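Local coordinates for protein BauA (Acinetobacter baumannii, PDB 6HCP) that probably carries ferric siderophore across the outer membrane as a TonB-dependent receptor, with ferric preacinetobactin as the form it takes up, at residues 538-542 with 590-594; 335-339 with 379-384; 77-83 with 129-133. All coordinates share one frame; numbering follows the deposited sequence.

Contact 1 of 3, residues 538-542 with 590-594. With EDO (1,2-ethanediol), chain E.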
loop_
_atom_site.group_PDB
_atom_site.type_symbol
_atom_site.label_atom_id
_atom_site.label_comp_id
_atom_site.label_asym_id
_atom_site.label_seq_id
_atom_site.Cartn_x
_atom_site.Cartn_y
_atom_site.Cartn_z
ATOM N N SER A 538 28.925 -1.443 -38.047
ATOM C CA SER A 538 29.171 -1.068 -39.439
ATOM C C SER A 538 28.287 0.131 -39.800
ATOM O O SER A 538 27.194 0.237 -39.298
ATOM C CB SER A 538 28.913 -2.241 -40.338
ATOM O OG SER A 538 29.843 -3.296 -40.099
ATOM N N TYR A 539 28.772 1.002 -40.688
ATOM C CA TYR A 539 27.982 2.137 -41.156
ATOM C C TYR A 539 28.577 2.706 -42.454
ATOM O O TYR A 539 29.720 2.443 -42.798
ATOM C CB TYR A 539 27.920 3.201 -40.057
ATOM C CG TYR A 539 29.265 3.664 -39.574
ATOM C CD1 TYR A 539 29.954 4.634 -40.276
ATOM C CD2 TYR A 539 29.832 3.203 -38.400
ATOM C CE1 TYR A 539 31.226 5.032 -39.915
ATOM C CE2 TYR A 539 31.090 3.626 -37.996
ATOM C CZ TYR A 539 31.798 4.530 -38.765
ATOM O OH TYR A 539 33.049 4.969 -38.432
ATOM N N LEU A 540 27.798 3.570 -43.105
ATOM C CA LEU A 540 28.197 4.316 -44.294
ATOM C C LEU A 540 28.980 5.559 -43.875
ATOM O O LEU A 540 28.467 6.366 -43.123
ATOM C CB LEU A 540 26.903 4.665 -45.031
ATOM C CG LEU A 540 27.027 5.046 -46.501
ATOM C CD1 LEU A 540 27.839 4.014 -47.277
ATOM C CD2 LEU A 540 25.641 5.210 -47.121
ATOM N N ASP A 541 30.273 5.615 -44.231
ATOM C CA ASP A 541 31.197 6.673 -43.843
ATOM C C ASP A 541 31.342 7.715 -44.965
ATOM O O ASP A 541 32.064 7.497 -45.939
ATOM C CB ASP A 541 32.554 6.074 -43.460
ATOM C CG ASP A 541 33.555 7.089 -42.928
ATOM O OD1 ASP A 541 33.205 8.288 -42.885
ATOM O OD2 ASP A 541 34.706 6.691 -42.648
ATOM N N PRO A 542 30.801 8.947 -44.803
ATOM C CA PRO A 542 30.881 9.953 -45.866
ATOM C C PRO A 542 32.262 10.618 -45.992
ATOM O O PRO A 542 32.538 11.269 -47.000
ATOM C CB PRO A 542 29.790 10.969 -45.487
ATOM C CG PRO A 542 29.647 10.820 -43.992
ATOM C CD PRO A 542 29.897 9.351 -43.714
ATOM N N LYS A 590 34.038 4.464 -31.210
ATOM C CA LYS A 590 34.120 4.883 -32.611
ATOM C C LYS A 590 32.723 4.868 -33.224
ATOM O O LYS A 590 32.063 3.838 -33.247
ATOM C CB LYS A 590 35.083 3.977 -33.383
ATOM C CG LYS A 590 36.479 3.882 -32.780
ATOM C CD LYS A 590 37.315 2.734 -33.308
ATOM C CE LYS A 590 38.481 2.385 -32.406
ATOM N NZ LYS A 590 39.159 1.150 -32.863
ATOM N N THR A 591 32.308 6.028 -33.736
ATOM C CA THR A 591 30.971 6.258 -34.250
ATOM C C THR A 591 31.068 6.997 -35.589
ATOM O O THR A 591 32.062 7.621 -35.885
ATOM C CB THR A 591 30.127 7.056 -33.240
ATOM O OG1 THR A 591 30.642 8.390 -33.164
ATOM C CG2 THR A 591 30.121 6.427 -31.861
ATOM N N LYS A 592 30.005 6.900 -36.375
ATOM C CA LYS A 592 29.886 7.571 -37.679
ATOM C C LYS A 592 30.223 9.068 -37.572
ATOM O O LYS A 592 29.660 9.789 -36.743
ATOM C CB LYS A 592 28.471 7.375 -38.218
ATOM C CG LYS A 592 28.257 7.923 -39.621
ATOM C CD LYS A 592 26.851 7.753 -40.129
ATOM C CE LYS A 592 26.655 8.419 -41.479
ATOM N NZ LYS A 592 25.546 7.800 -42.242
ATOM N N SER A 593 31.262 9.468 -38.319
ATOM C CA SER A 593 31.785 10.839 -38.417
ATOM C C SER A 593 32.391 11.317 -37.098
ATOM O O SER A 593 32.618 12.502 -36.946
ATOM C CB SER A 593 30.731 11.809 -38.882
ATOM O OG SER A 593 30.171 11.386 -40.115
ATOM N N GLY A 594 32.573 10.417 -36.121
ATOM C CA GLY A 594 33.156 10.810 -34.849
ATOM C C GLY A 594 32.169 11.538 -33.933
ATOM O O GLY A 594 32.510 11.876 -32.801
HETATM C C1 EDO E . 28.523 1.391 -31.718
HETATM O O1 EDO E . 29.395 0.434 -32.316
HETATM C C2 EDO E . 29.258 2.720 -31.794
HETATM O O2 EDO E . 29.243 3.153 -33.155
#
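The phenol ring of Tyr539 turns one face to the CA and CB of Lys592, and this pair carries most of the contact. Lys592 CA stands 3.6 Å from Tyr539 CE1, over the face of the ring but displaced toward its rim. Beside it, Lys592 CB makes a CH-pi contact, 4.0 Å from the centroid of the Tyr539 ring and only 18° off the ring normal. The phenol oxygen reaches further along the loop, to the peptide after Thr591, where Tyr539 OH is 3.8 Å from Thr591 O.

From the ring the lysine runs on as an extended chain, with CG anti to its own backbone N (chi1 -175°), and this carries the aliphatic part past the strand's backbone. Lys592 CE comes to 3.2 Å from Leu540 O, and the amine NZ is 3.4 Å from the same Leu540 O. Beyond that carbonyl the lysine side chain runs roughly perpendicular to that of Pro542, with Lys592 CE 4.0 Å from Pro542 CD. Ser593 OG touches the neighbouring carbon of the same proline ring.

The loop that presents Lys592 is held in shape by its own bonds. Gly594 N donates to Thr591 O over 2.9 Å, while the Thr591 hydroxyl bonds with Asp597 and with the backbone N of Asn596. Next to it, a 1,2-ethanediol, probably from the crystallisation liquor, donates through O2 to Lys590 O and also bonds to Ser537.

This surface contact lies at the end of strand 524-541 in the beta-barrel region. Strand 549-569, whose Val553 and Asp555 touch Tyr539, pairs with both strand 524-541 and strand 575-590, from which the loop of 590-594 emerges.

Contact 2 of 3, residues 335-339 with 379-384; sequences TLGQL and YGYRII
Gln338 and Tyr381 form an antiparallel hydrogen-bonded pair whose two backbone bonds differ in shape. Gln338 N donates to Tyr381 O over 3.2 Å, nearly straight at 166° and directed at a lone pair in the carbonyl plane. The return bond, from Tyr381 N to Gln338 O, is shorter at 2.9 Å but more bent, its donor tilted out of the carbonyl plane. Leu339 and Gly380 follow as a non-hydrogen-bonded pair, their CA atoms 4.3 Å apart, and Leu339 CA adds a C-H...O contact to Tyr379 O.

The pair lies in the beta-hairpin of strands 331-358 and 361-381, part of the barrel of this TonB-dependent receptor. Past Tyr381 the second strand gives way to a loop, and water takes over the bridging: one molecule accepts from Ile384 N and lies at hydrogen-bonding distance of Leu336 O, 2.8 Å from each.

Among polar side-chain contacts, Gln338 and Tyr381 run side by side in the same direction. Gln338 OE1 meets the edge of the Tyr381 ring, in its plane and 3.4 Å from Tyr381 CD2, with the amide turned 53° from the ring. Gln338 NE2 bonds outside the pair to Glu407 O and Asn318, fixing the amide's rotation.

Apolar packing centres on Ile384. Its CG1 sits beside the backbone N (chi1 -55°), and the extended tip brings Ile384 CD1 back against the first strand, 3.7 Å from Gln338 CG and 3.9 Å from Leu336 CB.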
loop_
_atom_site.group_PDB
_atom_site.type_symbol
_atom_site.label_atom_id
_atom_site.label_comp_id
_atom_site.label_asym_id
_atom_site.label_seq_id
_atom_site.Cartn_x
_atom_site.Cartn_y
_atom_site.Cartn_z
ATOM N N THR A 335 1.128 5.895 -34.390
ATOM C CA THR A 335 0.849 5.239 -35.658
ATOM C C THR A 335 0.576 3.759 -35.386
ATOM O O THR A 335 1.179 3.162 -34.503
ATOM C CB THR A 335 2.032 5.421 -36.621
ATOM O OG1 THR A 335 3.109 4.707 -36.023
ATOM C CG2 THR A 335 2.442 6.863 -36.811
ATOM N N LEU A 336 -0.301 3.164 -36.196
ATOM C CA LEU A 336 -0.722 1.804 -36.015
ATOM C C LEU A 336 -0.051 0.920 -37.074
ATOM O O LEU A 336 0.147 1.356 -38.190
ATOM C CB LEU A 336 -2.244 1.740 -36.135
ATOM C CG LEU A 336 -3.012 2.677 -35.203
ATOM C CD1 LEU A 336 -4.512 2.511 -35.397
ATOM C CD2 LEU A 336 -2.627 2.426 -33.754
ATOM N N GLY A 337 0.199 -0.341 -36.723
ATOM C CA GLY A 337 0.849 -1.306 -37.616
ATOM C C GLY A 337 0.483 -2.733 -37.270
ATOM O O GLY A 337 -0.072 -3.016 -36.201
ATOM N N GLN A 338 0.708 -3.636 -38.225
ATOM C CA GLN A 338 0.479 -5.057 -38.042
ATOM C C GLN A 338 1.702 -5.814 -38.563
ATOM O O GLN A 338 2.273 -5.456 -39.596
ATOM C CB GLN A 338 -0.787 -5.503 -38.773
ATOM C CG GLN A 338 -2.044 -4.794 -38.289
ATOM C CD GLN A 338 -3.304 -5.290 -38.970
ATOM O OE1 GLN A 338 -3.261 -6.059 -39.933
ATOM N NE2 GLN A 338 -4.438 -5.011 -38.346
ATOM N N LEU A 339 2.073 -6.871 -37.846
ATOM C CA LEU A 339 3.188 -7.722 -38.229
ATOM C C LEU A 339 2.839 -9.160 -37.887
ATOM O O LEU A 339 2.256 -9.446 -36.846
ATOM C CB LEU A 339 4.449 -7.268 -37.481
ATOM C CG LEU A 339 5.687 -8.155 -37.665
ATOM C CD1 LEU A 339 6.121 -8.201 -39.122
ATOM C CD2 LEU A 339 6.832 -7.656 -36.795
ATOM N N TYR A 379 4.826 -10.987 -42.855
ATOM C CA TYR A 379 3.609 -10.322 -43.282
ATOM C C TYR A 379 3.510 -9.009 -42.519
ATOM O O TYR A 379 3.945 -8.938 -41.366
ATOM C CB TYR A 379 2.379 -11.151 -42.920
ATOM C CG TYR A 379 2.366 -12.564 -43.416
ATOM C CD1 TYR A 379 3.162 -13.532 -42.834
ATOM C CD2 TYR A 379 1.559 -12.940 -44.484
ATOM C CE1 TYR A 379 3.175 -14.835 -43.297
ATOM C CE2 TYR A 379 1.599 -14.227 -44.992
ATOM C CZ TYR A 379 2.391 -15.183 -44.387
ATOM O OH TYR A 379 2.392 -16.467 -44.846
ATOM N N GLY A 380 2.962 -7.970 -43.142
ATOM C CA GLY A 380 2.708 -6.776 -42.360
ATOM C C GLY A 380 2.096 -5.622 -43.123
ATOM O O GLY A 380 2.095 -5.578 -44.345
ATOM N N TYR A 381 1.589 -4.662 -42.342
ATOM C CA TYR A 381 1.276 -3.315 -42.793
ATOM C C TYR A 381 2.123 -2.322 -42.001
ATOM O O TYR A 381 2.021 -2.245 -40.762
ATOM C CB TYR A 381 -0.182 -2.934 -42.510
ATOM C CG TYR A 381 -1.226 -3.629 -43.340
ATOM C CD1 TYR A 381 -1.363 -3.364 -44.694
ATOM C CD2 TYR A 381 -2.226 -4.355 -42.716
ATOM C CE1 TYR A 381 -2.406 -3.909 -45.429
ATOM C CE2 TYR A 381 -3.266 -4.914 -43.433
ATOM C CZ TYR A 381 -3.363 -4.676 -44.789
ATOM O OH TYR A 381 -4.423 -5.216 -45.445
ATOM N N ARG A 382 2.825 -1.463 -42.729
ATOM C CA ARG A 382 3.379 -0.259 -42.171
ATOM C C ARG A 382 2.264 0.788 -42.043
ATOM O O ARG A 382 2.302 1.632 -41.167
ATOM C CB ARG A 382 4.527 0.252 -43.051
ATOM C CG ARG A 382 5.535 1.114 -42.302
ATOM C CD ARG A 382 6.618 1.722 -43.183
ATOM N NE ARG A 382 6.079 2.498 -44.297
ATOM C CZ ARG A 382 5.654 3.758 -44.219
ATOM N NH1 ARG A 382 5.779 4.439 -43.093
ATOM N NH2 ARG A 382 5.081 4.326 -45.264
ATOM N N ILE A 383 1.366 0.815 -43.029
ATOM C CA ILE A 383 0.184 1.688 -43.021
ATOM C C ILE A 383 -1.040 0.795 -43.212
ATOM O O ILE A 383 -1.128 0.071 -44.189
ATOM C CB ILE A 383 0.264 2.767 -44.123
ATOM C CG1 ILE A 383 1.528 3.626 -44.029
ATOM C CG2 ILE A 383 -0.987 3.628 -44.108
ATOM C CD1 ILE A 383 1.768 4.488 -45.248
ATOM N N ILE A 384 -1.910 0.736 -42.206
ATOM C CA ILE A 384 -3.083 -0.098 -42.260
ATOM C C ILE A 384 -4.160 0.642 -43.052
ATOM O O ILE A 384 -4.549 1.751 -42.677
ATOM C CB ILE A 384 -3.587 -0.424 -40.844
ATOM C CG1 ILE A 384 -2.508 -1.064 -39.969
ATOM C CG2 ILE A 384 -4.826 -1.290 -40.906
ATOM C CD1 ILE A 384 -2.948 -1.256 -38.545
HETATM O O HOH W 1 -1.629 2.444 -40.059
#

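Contact 3 of 3, residues 77-83 with 129-133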
loop_
_atom_site.group_PDB
_atom_site.type_symbol
_atom_site.label_atom_id
_atom_site.label_comp_id
_atom_site.label_asym_id
_atom_site.label_seq_id
_atom_site.Cartn_x
_atom_site.Cartn_y
_atom_site.Cartn_z
ATOM N N ALA A 77 8.380 -16.906 -10.748
ATOM C CA ALA A 77 8.869 -16.325 -11.986
ATOM C C ALA A 77 7.969 -16.738 -13.155
ATOM O O ALA A 77 7.673 -17.927 -13.364
ATOM C CB ALA A 77 10.304 -16.750 -12.211
ATOM N N LYS A 78 7.565 -15.742 -13.935
ATOM C CA LYS A 78 6.650 -15.905 -15.046
ATOM C C LYS A 78 7.422 -15.955 -16.379
ATOM O O LYS A 78 6.851 -16.252 -17.420
ATOM C CB LYS A 78 5.657 -14.743 -15.039
ATOM C CG LYS A 78 4.817 -14.595 -13.771
ATOM C CD LYS A 78 3.604 -15.515 -13.732
ATOM C CE LYS A 78 2.753 -15.392 -12.473
ATOM N NZ LYS A 78 3.449 -15.947 -11.287
ATOM N N ASP A 79 8.701 -15.561 -16.354
ATOM C CA ASP A 79 9.539 -15.568 -17.548
ATOM C C ASP A 79 11.003 -15.640 -17.113
ATOM O O ASP A 79 11.298 -15.728 -15.928
ATOM C CB ASP A 79 9.225 -14.372 -18.454
ATOM C CG ASP A 79 9.552 -13.005 -17.870
ATOM O OD1 ASP A 79 10.381 -12.944 -16.954
ATOM O OD2 ASP A 79 8.920 -12.017 -18.305
ATOM N N ILE A 80 11.916 -15.768 -18.084
ATOM C CA ILE A 80 13.301 -16.026 -17.770
ATOM C C ILE A 80 13.929 -14.798 -17.102
ATOM O O ILE A 80 14.741 -14.935 -16.195
ATOM C CB ILE A 80 14.076 -16.460 -19.027
ATOM C CG1 ILE A 80 13.528 -17.783 -19.570
ATOM C CG2 ILE A 80 15.552 -16.547 -18.704
ATOM C CD1 ILE A 80 13.491 -18.902 -18.543
ATOM N N THR A 81 13.478 -13.603 -17.505
ATOM C CA THR A 81 13.988 -12.341 -16.925
ATOM C C THR A 81 13.812 -12.349 -15.400
ATOM O O THR A 81 14.693 -11.931 -14.656
ATOM C CB THR A 81 13.269 -11.125 -17.525
ATOM O OG1 THR A 81 13.487 -11.127 -18.937
ATOM C CG2 THR A 81 13.764 -9.823 -16.935
ATOM N N GLU A 82 12.640 -12.808 -14.952
ATOM C CA GLU A 82 12.273 -12.816 -13.526
ATOM C C GLU A 82 13.111 -13.835 -12.755
ATOM O O GLU A 82 13.160 -13.771 -11.532
ATOM C CB GLU A 82 10.781 -13.115 -13.366
ATOM C CG GLU A 82 9.924 -11.942 -13.790
ATOM C CD GLU A 82 8.424 -12.109 -13.623
ATOM O OE1 GLU A 82 7.988 -13.071 -12.960
ATOM O OE2 GLU A 82 7.704 -11.240 -14.124
ATOM N N VAL A 83 13.794 -14.746 -13.465
ATOM C CA VAL A 83 14.762 -15.610 -12.842
ATOM C C VAL A 83 16.138 -14.940 -12.806
ATOM O O VAL A 83 16.817 -14.966 -11.784
ATOM C CB VAL A 83 14.844 -16.978 -13.550
ATOM C CG1 VAL A 83 15.830 -17.883 -12.848
ATOM C CG2 VAL A 83 13.484 -17.654 -13.657
ATOM N N ARG A 129 9.464 -15.023 -25.515
ATOM C CA ARG A 129 9.256 -15.128 -24.060
ATOM C C ARG A 129 9.065 -16.590 -23.681
ATOM O O ARG A 129 8.347 -17.304 -24.351
ATOM C CB ARG A 129 8.052 -14.288 -23.612
ATOM C CG ARG A 129 7.713 -14.403 -22.124
ATOM C CD ARG A 129 7.191 -13.085 -21.564
ATOM N NE ARG A 129 6.031 -12.621 -22.288
ATOM C CZ ARG A 129 5.908 -11.440 -22.868
ATOM N NH1 ARG A 129 6.694 -10.421 -22.518
ATOM N NH2 ARG A 129 4.896 -11.265 -23.697
ATOM N N THR A 130 9.735 -16.997 -22.601
ATOM C CA THR A 130 9.736 -18.347 -22.130
ATOM C C THR A 130 9.237 -18.382 -20.683
ATOM O O THR A 130 9.926 -17.911 -19.786
ATOM C CB THR A 130 11.129 -18.986 -22.265
ATOM O OG1 THR A 130 11.470 -18.996 -23.652
ATOM C CG2 THR A 130 11.164 -20.400 -21.725
ATOM N N SER A 131 8.126 -19.101 -20.457
ATOM C CA SER A 131 7.671 -19.399 -19.084
ATOM C C SER A 131 8.455 -20.594 -18.554
ATOM O O SER A 131 8.747 -21.541 -19.282
ATOM C CB SER A 131 6.162 -19.617 -19.025
ATOM O OG SER A 131 5.696 -19.506 -17.679
ATOM N N PRO A 132 9.000 -20.520 -17.329
ATOM C CA PRO A 132 10.038 -21.470 -16.933
ATOM C C PRO A 132 9.630 -22.790 -16.251
ATOM O O PRO A 132 10.514 -23.484 -15.710
ATOM C CB PRO A 132 10.868 -20.657 -15.935
ATOM C CG PRO A 132 9.878 -19.700 -15.315
ATOM C CD PRO A 132 8.910 -19.360 -16.423
ATOM N N GLU A 133 8.371 -23.210 -16.407
ATOM C CA GLU A 133 7.855 -24.378 -15.651
ATOM C C GLU A 133 8.541 -25.684 -16.073
ATOM O O GLU A 133 8.529 -26.643 -15.322
ATOM C CB GLU A 133 6.347 -24.521 -15.833
ATOM C CG GLU A 133 5.561 -23.536 -14.987
ATOM C CD GLU A 133 5.401 -22.166 -15.618
ATOM O OE1 GLU A 133 5.905 -21.960 -16.764
ATOM O OE2 GLU A 133 4.693 -21.329 -15.018
HETATM O O HOH W 2 8.524 -10.064 -20.199
#
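Asp79 and Ser131 bring the two backbones to 4.5 Å between their CA atoms, and Asp79 CA directs a C-H...O contact at Thr130 O over 3.3 Å. Both segments belong to the plug domain of the receptor, where the turn entering helix 81-84 meets the loop before strand 135-142.

Pro132 is the main apolar piece from the loop. Pro132 CG lies 3.4 Å from Ala77 O, while its CB faces the tip of Ile80, CD1, the two side chains running antiparallel past one another. Ile80 also runs alongside Thr130, with CG1 against Thr130 CB, and strand 159-165 packs on both through Leu163.

Asp79 caps the helix. With chi1 at 65°, its CG sits between the backbone N and the carbonyl carbon, and Asp79 OD1 accepts from Glu82 N at 3.0 Å, nearly along the C-O axis. Glu82 OE1 in turn receives Lys78 N from above the carboxylate plane, so side chains bind the turn at two points.

Beyond the turn, Arg129 forms a salt bridge with Asp249 and hydrogen-bonds to Gly99 O. Its guanidinium and the Asp79 carboxylate are nearly coplanar but separated, and a water joins them, donating to Asp79 OD2 at 2.7 Å and accepting from Arg129 NH1 at 3.0 Å.

Followed from the N terminus, the three contacts come in series, and none of their loops crosses another or encloses it. Contact 3 comes first, closing a 45-residue span within the plug domain, with its centre about 10 Å from the centre of the chain. Contact 2 then joins the two strands of one barrel hairpin, whose 39 intervening residues are almost all strand. Contact 1 closes last, across 47 residues that include strand 549-569, and ties a strand end to a loop. Contacts 1 and 2 both belong to the barrel, their centres about 31 Å apart. Contact 3 stays about 14 Å from contact 2 and 26 Å from contact 1 between nearest atoms.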